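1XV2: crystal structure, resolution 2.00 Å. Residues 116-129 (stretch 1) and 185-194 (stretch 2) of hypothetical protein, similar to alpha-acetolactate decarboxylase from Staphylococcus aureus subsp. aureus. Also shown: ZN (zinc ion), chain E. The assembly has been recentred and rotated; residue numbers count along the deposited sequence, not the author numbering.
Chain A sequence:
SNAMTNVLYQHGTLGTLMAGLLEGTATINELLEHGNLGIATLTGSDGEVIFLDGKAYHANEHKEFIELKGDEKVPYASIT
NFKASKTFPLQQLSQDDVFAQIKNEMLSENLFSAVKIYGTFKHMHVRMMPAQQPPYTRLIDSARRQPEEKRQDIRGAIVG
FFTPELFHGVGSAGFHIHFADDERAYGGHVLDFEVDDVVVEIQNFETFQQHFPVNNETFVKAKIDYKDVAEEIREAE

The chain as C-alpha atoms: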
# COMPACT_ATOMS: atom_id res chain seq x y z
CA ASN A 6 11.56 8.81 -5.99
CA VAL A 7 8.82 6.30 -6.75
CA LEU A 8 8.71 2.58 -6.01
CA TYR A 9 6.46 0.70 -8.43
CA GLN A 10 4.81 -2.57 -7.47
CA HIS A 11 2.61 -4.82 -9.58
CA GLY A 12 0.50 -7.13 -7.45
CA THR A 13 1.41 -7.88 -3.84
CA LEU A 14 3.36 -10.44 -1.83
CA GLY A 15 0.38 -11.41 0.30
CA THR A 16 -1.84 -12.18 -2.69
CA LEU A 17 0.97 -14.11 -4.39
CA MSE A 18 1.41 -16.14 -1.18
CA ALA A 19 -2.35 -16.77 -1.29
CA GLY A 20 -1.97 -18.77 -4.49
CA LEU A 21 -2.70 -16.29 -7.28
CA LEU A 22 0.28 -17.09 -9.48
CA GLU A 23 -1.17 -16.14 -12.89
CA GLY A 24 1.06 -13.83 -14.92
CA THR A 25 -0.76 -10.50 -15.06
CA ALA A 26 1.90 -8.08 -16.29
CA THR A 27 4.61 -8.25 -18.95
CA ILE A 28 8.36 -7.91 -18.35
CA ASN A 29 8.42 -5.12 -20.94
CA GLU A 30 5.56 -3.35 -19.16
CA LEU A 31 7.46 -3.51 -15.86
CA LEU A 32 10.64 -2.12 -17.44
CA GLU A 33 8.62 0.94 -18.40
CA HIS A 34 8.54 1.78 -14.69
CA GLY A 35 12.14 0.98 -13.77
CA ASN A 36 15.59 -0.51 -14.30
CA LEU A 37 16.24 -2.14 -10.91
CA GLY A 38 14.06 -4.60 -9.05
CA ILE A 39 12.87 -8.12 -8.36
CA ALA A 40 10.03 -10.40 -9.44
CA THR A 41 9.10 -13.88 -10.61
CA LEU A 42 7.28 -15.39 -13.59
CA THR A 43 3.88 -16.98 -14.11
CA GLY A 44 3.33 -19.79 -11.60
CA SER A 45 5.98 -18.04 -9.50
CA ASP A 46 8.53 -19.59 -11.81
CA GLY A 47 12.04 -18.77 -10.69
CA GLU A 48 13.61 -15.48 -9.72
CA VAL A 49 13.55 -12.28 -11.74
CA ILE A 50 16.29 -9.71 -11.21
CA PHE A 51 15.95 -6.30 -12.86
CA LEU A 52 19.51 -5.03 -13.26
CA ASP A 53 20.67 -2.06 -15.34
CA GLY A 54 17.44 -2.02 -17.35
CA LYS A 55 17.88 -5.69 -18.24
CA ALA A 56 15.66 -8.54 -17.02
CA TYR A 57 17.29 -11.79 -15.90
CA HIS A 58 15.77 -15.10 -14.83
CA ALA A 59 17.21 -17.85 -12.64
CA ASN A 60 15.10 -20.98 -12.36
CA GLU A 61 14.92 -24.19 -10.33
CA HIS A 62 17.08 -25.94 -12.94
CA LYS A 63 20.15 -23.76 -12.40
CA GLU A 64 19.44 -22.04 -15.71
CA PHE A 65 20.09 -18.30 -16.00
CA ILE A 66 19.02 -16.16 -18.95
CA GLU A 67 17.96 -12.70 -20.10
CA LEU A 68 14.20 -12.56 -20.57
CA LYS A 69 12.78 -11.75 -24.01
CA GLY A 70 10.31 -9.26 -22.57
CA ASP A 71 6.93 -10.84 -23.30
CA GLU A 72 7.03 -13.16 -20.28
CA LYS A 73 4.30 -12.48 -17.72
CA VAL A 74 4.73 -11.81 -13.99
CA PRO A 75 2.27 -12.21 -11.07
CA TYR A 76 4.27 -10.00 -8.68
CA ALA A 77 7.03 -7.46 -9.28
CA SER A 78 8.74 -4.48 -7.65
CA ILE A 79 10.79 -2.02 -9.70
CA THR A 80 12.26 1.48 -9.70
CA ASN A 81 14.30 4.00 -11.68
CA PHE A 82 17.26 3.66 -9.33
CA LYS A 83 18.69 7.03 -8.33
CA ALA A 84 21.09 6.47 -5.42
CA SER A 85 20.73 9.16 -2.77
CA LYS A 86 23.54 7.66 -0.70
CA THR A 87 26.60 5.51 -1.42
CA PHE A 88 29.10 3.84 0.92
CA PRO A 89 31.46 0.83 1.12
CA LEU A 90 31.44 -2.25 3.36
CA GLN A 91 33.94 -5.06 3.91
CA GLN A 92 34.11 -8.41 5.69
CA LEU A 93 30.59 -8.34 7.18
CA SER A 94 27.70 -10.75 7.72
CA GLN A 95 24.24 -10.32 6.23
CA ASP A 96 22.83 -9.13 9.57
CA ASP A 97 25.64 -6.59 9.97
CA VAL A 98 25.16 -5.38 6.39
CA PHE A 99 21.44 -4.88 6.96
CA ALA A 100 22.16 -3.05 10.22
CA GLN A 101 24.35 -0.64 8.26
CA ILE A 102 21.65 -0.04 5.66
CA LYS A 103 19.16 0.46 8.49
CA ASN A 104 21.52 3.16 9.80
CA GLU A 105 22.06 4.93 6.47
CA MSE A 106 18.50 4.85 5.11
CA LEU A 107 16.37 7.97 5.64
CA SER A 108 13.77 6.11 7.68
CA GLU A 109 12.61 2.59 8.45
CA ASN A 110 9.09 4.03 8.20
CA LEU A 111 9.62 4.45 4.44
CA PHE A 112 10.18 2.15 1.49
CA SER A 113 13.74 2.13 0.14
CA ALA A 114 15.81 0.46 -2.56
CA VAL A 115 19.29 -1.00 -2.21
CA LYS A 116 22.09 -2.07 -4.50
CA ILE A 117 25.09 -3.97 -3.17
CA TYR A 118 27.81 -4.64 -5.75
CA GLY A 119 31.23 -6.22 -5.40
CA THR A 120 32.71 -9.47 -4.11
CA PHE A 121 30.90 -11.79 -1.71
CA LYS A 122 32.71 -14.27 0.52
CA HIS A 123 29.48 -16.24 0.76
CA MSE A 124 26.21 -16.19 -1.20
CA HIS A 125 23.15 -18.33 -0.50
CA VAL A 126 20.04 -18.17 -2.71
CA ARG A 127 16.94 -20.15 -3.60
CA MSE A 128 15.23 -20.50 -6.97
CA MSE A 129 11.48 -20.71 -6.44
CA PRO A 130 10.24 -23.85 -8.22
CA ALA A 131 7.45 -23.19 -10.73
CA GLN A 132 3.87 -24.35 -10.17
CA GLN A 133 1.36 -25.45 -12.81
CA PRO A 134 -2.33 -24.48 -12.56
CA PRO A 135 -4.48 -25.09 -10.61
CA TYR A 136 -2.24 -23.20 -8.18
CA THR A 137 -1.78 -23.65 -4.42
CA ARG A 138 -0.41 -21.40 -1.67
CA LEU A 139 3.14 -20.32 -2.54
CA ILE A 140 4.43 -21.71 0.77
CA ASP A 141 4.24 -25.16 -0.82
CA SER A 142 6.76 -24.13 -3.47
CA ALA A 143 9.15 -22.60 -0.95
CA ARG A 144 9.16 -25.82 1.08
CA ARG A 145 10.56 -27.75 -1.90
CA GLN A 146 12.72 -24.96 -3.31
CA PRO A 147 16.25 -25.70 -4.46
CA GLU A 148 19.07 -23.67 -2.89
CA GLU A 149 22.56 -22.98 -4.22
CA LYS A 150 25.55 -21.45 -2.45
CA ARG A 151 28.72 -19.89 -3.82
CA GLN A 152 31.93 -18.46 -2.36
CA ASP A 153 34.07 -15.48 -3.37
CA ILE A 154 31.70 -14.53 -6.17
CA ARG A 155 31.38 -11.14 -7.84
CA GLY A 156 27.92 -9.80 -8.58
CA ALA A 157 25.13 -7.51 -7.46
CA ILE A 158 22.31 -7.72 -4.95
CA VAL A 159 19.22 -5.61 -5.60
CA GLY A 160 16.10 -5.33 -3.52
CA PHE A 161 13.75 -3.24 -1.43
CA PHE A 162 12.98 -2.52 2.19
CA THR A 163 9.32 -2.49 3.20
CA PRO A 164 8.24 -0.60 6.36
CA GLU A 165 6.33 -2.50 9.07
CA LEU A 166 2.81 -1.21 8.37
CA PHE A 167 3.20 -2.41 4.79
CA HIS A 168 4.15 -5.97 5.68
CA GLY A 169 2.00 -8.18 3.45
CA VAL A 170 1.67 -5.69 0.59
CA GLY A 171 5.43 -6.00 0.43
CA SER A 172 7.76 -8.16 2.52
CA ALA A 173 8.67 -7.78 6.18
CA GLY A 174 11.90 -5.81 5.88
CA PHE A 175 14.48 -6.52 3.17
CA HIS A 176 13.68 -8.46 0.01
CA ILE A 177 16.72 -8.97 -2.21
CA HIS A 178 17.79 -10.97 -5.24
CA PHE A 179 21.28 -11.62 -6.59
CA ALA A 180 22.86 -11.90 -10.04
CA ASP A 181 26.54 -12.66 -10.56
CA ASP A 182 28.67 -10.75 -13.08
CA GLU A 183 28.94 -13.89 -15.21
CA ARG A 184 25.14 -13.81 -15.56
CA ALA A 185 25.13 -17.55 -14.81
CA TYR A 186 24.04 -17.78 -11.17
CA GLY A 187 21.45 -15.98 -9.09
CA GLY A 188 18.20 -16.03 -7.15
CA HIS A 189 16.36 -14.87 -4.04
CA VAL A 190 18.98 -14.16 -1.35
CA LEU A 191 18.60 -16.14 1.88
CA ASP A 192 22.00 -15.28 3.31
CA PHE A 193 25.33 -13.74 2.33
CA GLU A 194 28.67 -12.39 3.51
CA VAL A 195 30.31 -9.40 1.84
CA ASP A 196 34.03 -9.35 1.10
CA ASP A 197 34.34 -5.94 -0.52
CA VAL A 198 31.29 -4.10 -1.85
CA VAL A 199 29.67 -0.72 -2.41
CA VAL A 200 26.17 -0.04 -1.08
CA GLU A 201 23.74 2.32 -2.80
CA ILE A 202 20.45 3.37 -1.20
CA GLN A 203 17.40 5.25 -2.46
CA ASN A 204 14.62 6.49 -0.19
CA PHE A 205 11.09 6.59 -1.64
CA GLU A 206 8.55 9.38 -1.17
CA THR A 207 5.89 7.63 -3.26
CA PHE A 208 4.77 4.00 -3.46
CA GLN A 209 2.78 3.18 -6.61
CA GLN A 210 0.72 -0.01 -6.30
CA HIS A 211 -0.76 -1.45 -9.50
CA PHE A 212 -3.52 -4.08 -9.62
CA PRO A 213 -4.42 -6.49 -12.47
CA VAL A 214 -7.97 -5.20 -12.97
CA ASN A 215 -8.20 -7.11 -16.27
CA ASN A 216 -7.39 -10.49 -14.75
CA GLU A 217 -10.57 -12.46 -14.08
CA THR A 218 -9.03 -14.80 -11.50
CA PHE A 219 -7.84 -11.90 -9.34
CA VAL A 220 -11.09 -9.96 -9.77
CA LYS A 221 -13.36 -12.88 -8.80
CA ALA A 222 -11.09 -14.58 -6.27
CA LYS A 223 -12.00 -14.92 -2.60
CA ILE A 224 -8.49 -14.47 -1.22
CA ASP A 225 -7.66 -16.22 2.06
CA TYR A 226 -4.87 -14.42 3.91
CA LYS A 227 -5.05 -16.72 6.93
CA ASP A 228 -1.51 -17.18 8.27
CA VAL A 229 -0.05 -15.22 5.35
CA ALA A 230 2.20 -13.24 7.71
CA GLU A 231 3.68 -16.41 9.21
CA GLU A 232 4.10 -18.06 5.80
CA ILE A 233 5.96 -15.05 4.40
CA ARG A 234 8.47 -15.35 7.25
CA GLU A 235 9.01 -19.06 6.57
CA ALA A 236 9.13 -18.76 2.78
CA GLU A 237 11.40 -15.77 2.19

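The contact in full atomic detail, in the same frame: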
# COMPACT_ATOMS: atom_id res chain seq x y z
N LYS A 116 21.27 -1.44 -3.49
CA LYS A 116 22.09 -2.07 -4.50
C LYS A 116 23.42 -2.31 -3.83
O LYS A 116 24.05 -1.38 -3.32
CB LYS A 116 22.26 -1.15 -5.71
CG LYS A 116 22.97 -1.82 -6.87
CD LYS A 116 23.00 -0.95 -8.12
CE LYS A 116 23.64 -1.70 -9.28
NZ LYS A 116 23.64 -0.91 -10.54
N ILE A 117 23.83 -3.57 -3.79
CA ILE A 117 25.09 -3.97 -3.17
C ILE A 117 25.90 -4.69 -4.24
O ILE A 117 25.55 -5.80 -4.64
CB ILE A 117 24.83 -4.93 -1.99
CG1 ILE A 117 23.88 -4.26 -0.99
CG2 ILE A 117 26.15 -5.32 -1.33
CD1 ILE A 117 23.32 -5.20 0.06
N TYR A 118 26.98 -4.05 -4.70
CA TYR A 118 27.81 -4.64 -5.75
C TYR A 118 29.27 -4.80 -5.35
O TYR A 118 29.87 -3.91 -4.76
CB TYR A 118 27.74 -3.78 -7.02
CG TYR A 118 28.65 -4.32 -8.10
CD1 TYR A 118 28.30 -5.45 -8.83
CD2 TYR A 118 29.91 -3.75 -8.32
CE1 TYR A 118 29.18 -6.02 -9.74
CE2 TYR A 118 30.80 -4.32 -9.22
CZ TYR A 118 30.44 -5.45 -9.93
OH TYR A 118 31.33 -6.04 -10.80
N GLY A 119 29.84 -5.95 -5.71
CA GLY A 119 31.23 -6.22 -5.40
C GLY A 119 31.48 -7.71 -5.24
O GLY A 119 30.85 -8.52 -5.92
N THR A 120 32.40 -8.07 -4.35
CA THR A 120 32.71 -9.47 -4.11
C THR A 120 32.05 -9.97 -2.83
O THR A 120 31.97 -9.25 -1.83
CB THR A 120 34.23 -9.69 -4.00
OG1 THR A 120 34.76 -8.83 -2.98
CG2 THR A 120 34.91 -9.38 -5.33
N PHE A 121 31.56 -11.20 -2.86
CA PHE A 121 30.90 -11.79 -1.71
C PHE A 121 31.61 -13.05 -1.28
O PHE A 121 31.81 -13.96 -2.09
CB PHE A 121 29.45 -12.12 -2.05
CG PHE A 121 28.61 -10.92 -2.34
CD1 PHE A 121 27.95 -10.25 -1.32
CD2 PHE A 121 28.53 -10.42 -3.64
CE1 PHE A 121 27.20 -9.10 -1.59
CE2 PHE A 121 27.78 -9.27 -3.92
CZ PHE A 121 27.12 -8.61 -2.89
N LYS A 122 32.01 -13.10 -0.01
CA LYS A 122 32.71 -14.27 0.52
C LYS A 122 31.76 -15.46 0.47
O LYS A 122 32.17 -16.58 0.19
CB LYS A 122 33.14 -14.02 1.96
CG LYS A 122 33.96 -12.76 2.15
CD LYS A 122 34.52 -12.68 3.56
CE LYS A 122 35.54 -13.78 3.81
NZ LYS A 122 36.22 -13.62 5.13
N HIS A 123 30.49 -15.20 0.76
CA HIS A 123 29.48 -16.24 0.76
C HIS A 123 28.16 -15.73 0.19
O HIS A 123 27.77 -14.59 0.43
CB HIS A 123 29.27 -16.74 2.20
CG HIS A 123 28.20 -17.77 2.34
ND1 HIS A 123 28.23 -18.97 1.65
CD2 HIS A 123 27.08 -17.80 3.10
CE1 HIS A 123 27.17 -19.69 1.99
NE2 HIS A 123 26.46 -19.00 2.86
N MSE A 124 27.49 -16.56 -0.60
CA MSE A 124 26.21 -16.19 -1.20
C MSE A 124 25.32 -17.43 -1.14
O MSE A 124 25.74 -18.52 -1.52
CB MSE A 124 26.40 -15.73 -2.65
CG MSE A 124 25.12 -15.30 -3.37
SE MSE A 124 24.08 -13.93 -2.48
CE MSE A 124 25.29 -12.43 -2.66
N HIS A 125 24.11 -17.24 -0.64
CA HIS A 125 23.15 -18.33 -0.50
C HIS A 125 21.79 -17.88 -1.05
O HIS A 125 21.18 -16.96 -0.51
CB HIS A 125 23.03 -18.71 0.98
CG HIS A 125 22.06 -19.82 1.26
ND1 HIS A 125 21.85 -20.32 2.53
CD2 HIS A 125 21.25 -20.53 0.44
CE1 HIS A 125 20.95 -21.29 2.47
NE2 HIS A 125 20.57 -21.43 1.22
N VAL A 126 21.32 -18.53 -2.11
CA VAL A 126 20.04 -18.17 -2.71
C VAL A 126 19.15 -19.38 -2.95
O VAL A 126 19.59 -20.53 -2.85
CB VAL A 126 20.23 -17.50 -4.10
CG1 VAL A 126 21.15 -16.29 -4.00
CG2 VAL A 126 20.78 -18.51 -5.10
N ARG A 127 17.89 -19.10 -3.28
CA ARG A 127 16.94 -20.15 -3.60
C ARG A 127 16.35 -19.76 -4.95
O ARG A 127 16.39 -18.59 -5.34
CB ARG A 127 15.84 -20.27 -2.54
CG ARG A 127 14.91 -19.07 -2.38
CD ARG A 127 13.76 -19.04 -3.39
NE ARG A 127 12.93 -17.85 -3.23
CZ ARG A 127 12.07 -17.64 -2.23
NH1 ARG A 127 11.91 -18.56 -1.29
NH2 ARG A 127 11.39 -16.51 -2.16
N MSE A 128 15.86 -20.75 -5.68
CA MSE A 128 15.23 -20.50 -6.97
C MSE A 128 13.84 -21.10 -6.83
O MSE A 128 13.67 -22.32 -6.89
CB MSE A 128 16.00 -21.19 -8.10
CG MSE A 128 17.45 -20.73 -8.24
SE MSE A 128 18.69 -21.75 -7.15
CE MSE A 128 19.05 -23.21 -8.37
N MSE A 129 12.85 -20.24 -6.62
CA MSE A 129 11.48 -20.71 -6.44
C MSE A 129 11.05 -21.64 -7.56
O MSE A 129 11.06 -21.27 -8.73
CB MSE A 129 10.52 -19.51 -6.36
CG MSE A 129 9.14 -19.86 -5.80
SE MSE A 129 9.19 -20.35 -3.94
CE MSE A 129 9.01 -18.58 -3.17
N ALA A 185 25.29 -16.10 -14.73
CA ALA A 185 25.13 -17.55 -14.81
C ALA A 185 24.61 -18.16 -13.51
O ALA A 185 24.32 -19.36 -13.45
CB ALA A 185 26.47 -18.19 -15.19
N TYR A 186 24.50 -17.33 -12.48
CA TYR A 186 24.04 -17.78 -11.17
C TYR A 186 23.28 -16.65 -10.48
O TYR A 186 23.67 -15.49 -10.58
CB TYR A 186 25.25 -18.18 -10.32
CG TYR A 186 24.96 -18.28 -8.83
CD1 TYR A 186 24.44 -19.46 -8.29
CD2 TYR A 186 25.19 -17.20 -7.98
CE1 TYR A 186 24.16 -19.55 -6.92
CE2 TYR A 186 24.91 -17.29 -6.62
CZ TYR A 186 24.40 -18.46 -6.09
OH TYR A 186 24.14 -18.56 -4.75
N GLY A 187 22.21 -17.00 -9.78
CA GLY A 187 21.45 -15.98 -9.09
C GLY A 187 20.18 -16.52 -8.45
O GLY A 187 19.90 -17.71 -8.53
N GLY A 188 19.43 -15.63 -7.80
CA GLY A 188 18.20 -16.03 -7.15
C GLY A 188 17.78 -15.11 -6.02
O GLY A 188 18.25 -13.98 -5.91
N HIS A 189 16.87 -15.60 -5.19
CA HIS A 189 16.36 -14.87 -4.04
C HIS A 189 17.36 -15.11 -2.90
O HIS A 189 17.57 -16.25 -2.50
CB HIS A 189 14.98 -15.43 -3.66
CG HIS A 189 14.40 -14.83 -2.41
ND1 HIS A 189 13.62 -13.70 -2.43
CD2 HIS A 189 14.46 -15.23 -1.12
CE1 HIS A 189 13.22 -13.43 -1.20
NE2 HIS A 189 13.71 -14.35 -0.39
N VAL A 190 17.98 -14.04 -2.41
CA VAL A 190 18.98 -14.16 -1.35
C VAL A 190 18.42 -14.57 0.01
O VAL A 190 17.50 -13.94 0.53
CB VAL A 190 19.75 -12.83 -1.17
CG1 VAL A 190 20.76 -12.95 -0.02
CG2 VAL A 190 20.48 -12.48 -2.47
N LEU A 191 19.00 -15.63 0.58
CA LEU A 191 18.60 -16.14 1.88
C LEU A 191 19.66 -15.76 2.91
O LEU A 191 19.36 -15.57 4.08
CB LEU A 191 18.47 -17.67 1.86
CG LEU A 191 17.37 -18.28 0.99
CD1 LEU A 191 17.43 -19.80 1.09
CD2 LEU A 191 16.02 -17.76 1.43
N ASP A 192 20.89 -15.64 2.44
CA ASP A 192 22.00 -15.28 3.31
C ASP A 192 23.22 -14.92 2.46
O ASP A 192 23.32 -15.34 1.30
CB ASP A 192 22.32 -16.46 4.25
CG ASP A 192 23.40 -16.14 5.27
OD1 ASP A 192 23.52 -14.97 5.68
OD2 ASP A 192 24.11 -17.08 5.69
N PHE A 193 24.12 -14.14 3.04
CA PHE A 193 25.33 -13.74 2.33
C PHE A 193 26.35 -13.08 3.25
O PHE A 193 26.03 -12.67 4.37
CB PHE A 193 24.98 -12.78 1.18
CG PHE A 193 24.54 -11.42 1.64
CD1 PHE A 193 25.44 -10.36 1.71
CD2 PHE A 193 23.22 -11.20 2.02
CE1 PHE A 193 25.03 -9.10 2.15
CE2 PHE A 193 22.80 -9.95 2.47
CZ PHE A 193 23.71 -8.90 2.53
N GLU A 194 27.59 -13.01 2.77
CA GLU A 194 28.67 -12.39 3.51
C GLU A 194 29.48 -11.57 2.51
O GLU A 194 30.00 -12.11 1.54
CB GLU A 194 29.56 -13.45 4.17
CG GLU A 194 30.80 -12.89 4.83
CD GLU A 194 31.54 -13.93 5.66
OE1 GLU A 194 31.88 -15.01 5.10
OE2 GLU A 194 31.80 -13.68 6.86
ZN ZN E . 12.08 -12.99 -3.99
O HOH W 1 34.33 -12.01 6.77
O HOH W 2 23.80 -19.79 4.49
O HOH W 3 11.35 -15.15 -4.84
O HOH W 4 9.88 -13.87 -3.15
O HOH W 5 10.05 -13.12 -5.41

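How do the two backbones join? Strand 123-127 runs antiparallel to 192-194 and pairs on with 187-190 beyond a corner at L191. H123 N donates to E194 O (3.2 Å), and E194 N returns a bond to H123 O (2.8 Å). H125 N then reaches D192 O (2.8 Å), while R127 N to H189 O and H189 N to R127 O, both 3.0 Å, close the far end.

What happens where the chain turns? The register slips by one between H125 and V126, a beta bulge. H125 O accepts from both L191 N (2.8 Å) and D192 N (3.2 Å), so one carbonyl serves two successive amides and pairing continues around the corner. G188 has no side chain, and a CB there would clash with R127 O.

Which side chains fill the buried face? M124, V126, V190 and F193 point to the same side. The selenomethionine M124 is long and flexible enough to meet two of them, with SE 3.9 Å from V190 CG2 and CE 3.9 Å from F193 CB. F121 extends this apolar patch, its CD1 3.9 Å from F193 CD1. The Y186 ring adds to it, with CE2 3.8 Å from M124 CG and CZ 3.8 Å from V126 CG2.

What occupies the other face? Polar groups do, with water between them: one water bonds H123 NE2, H125 ND1 and D192 OD2, at 3.2, 2.8 and 3.0 Å from its O. L191 CB sits over the H125 ring, 4.2 Å from its centroid. Another water links K122 NZ to E194 OE2, each 3.0 Å from its O, the latter bond weak.

How does this face reach the zinc? H189 ND1 binds ZN at 2.3 Å, and the guanidinium of R127 stacks flat on the H189 ring. R127 NH2 also donates to the O atom of a zinc-bound water, at an NH2 to water O distance of 3.0 Å.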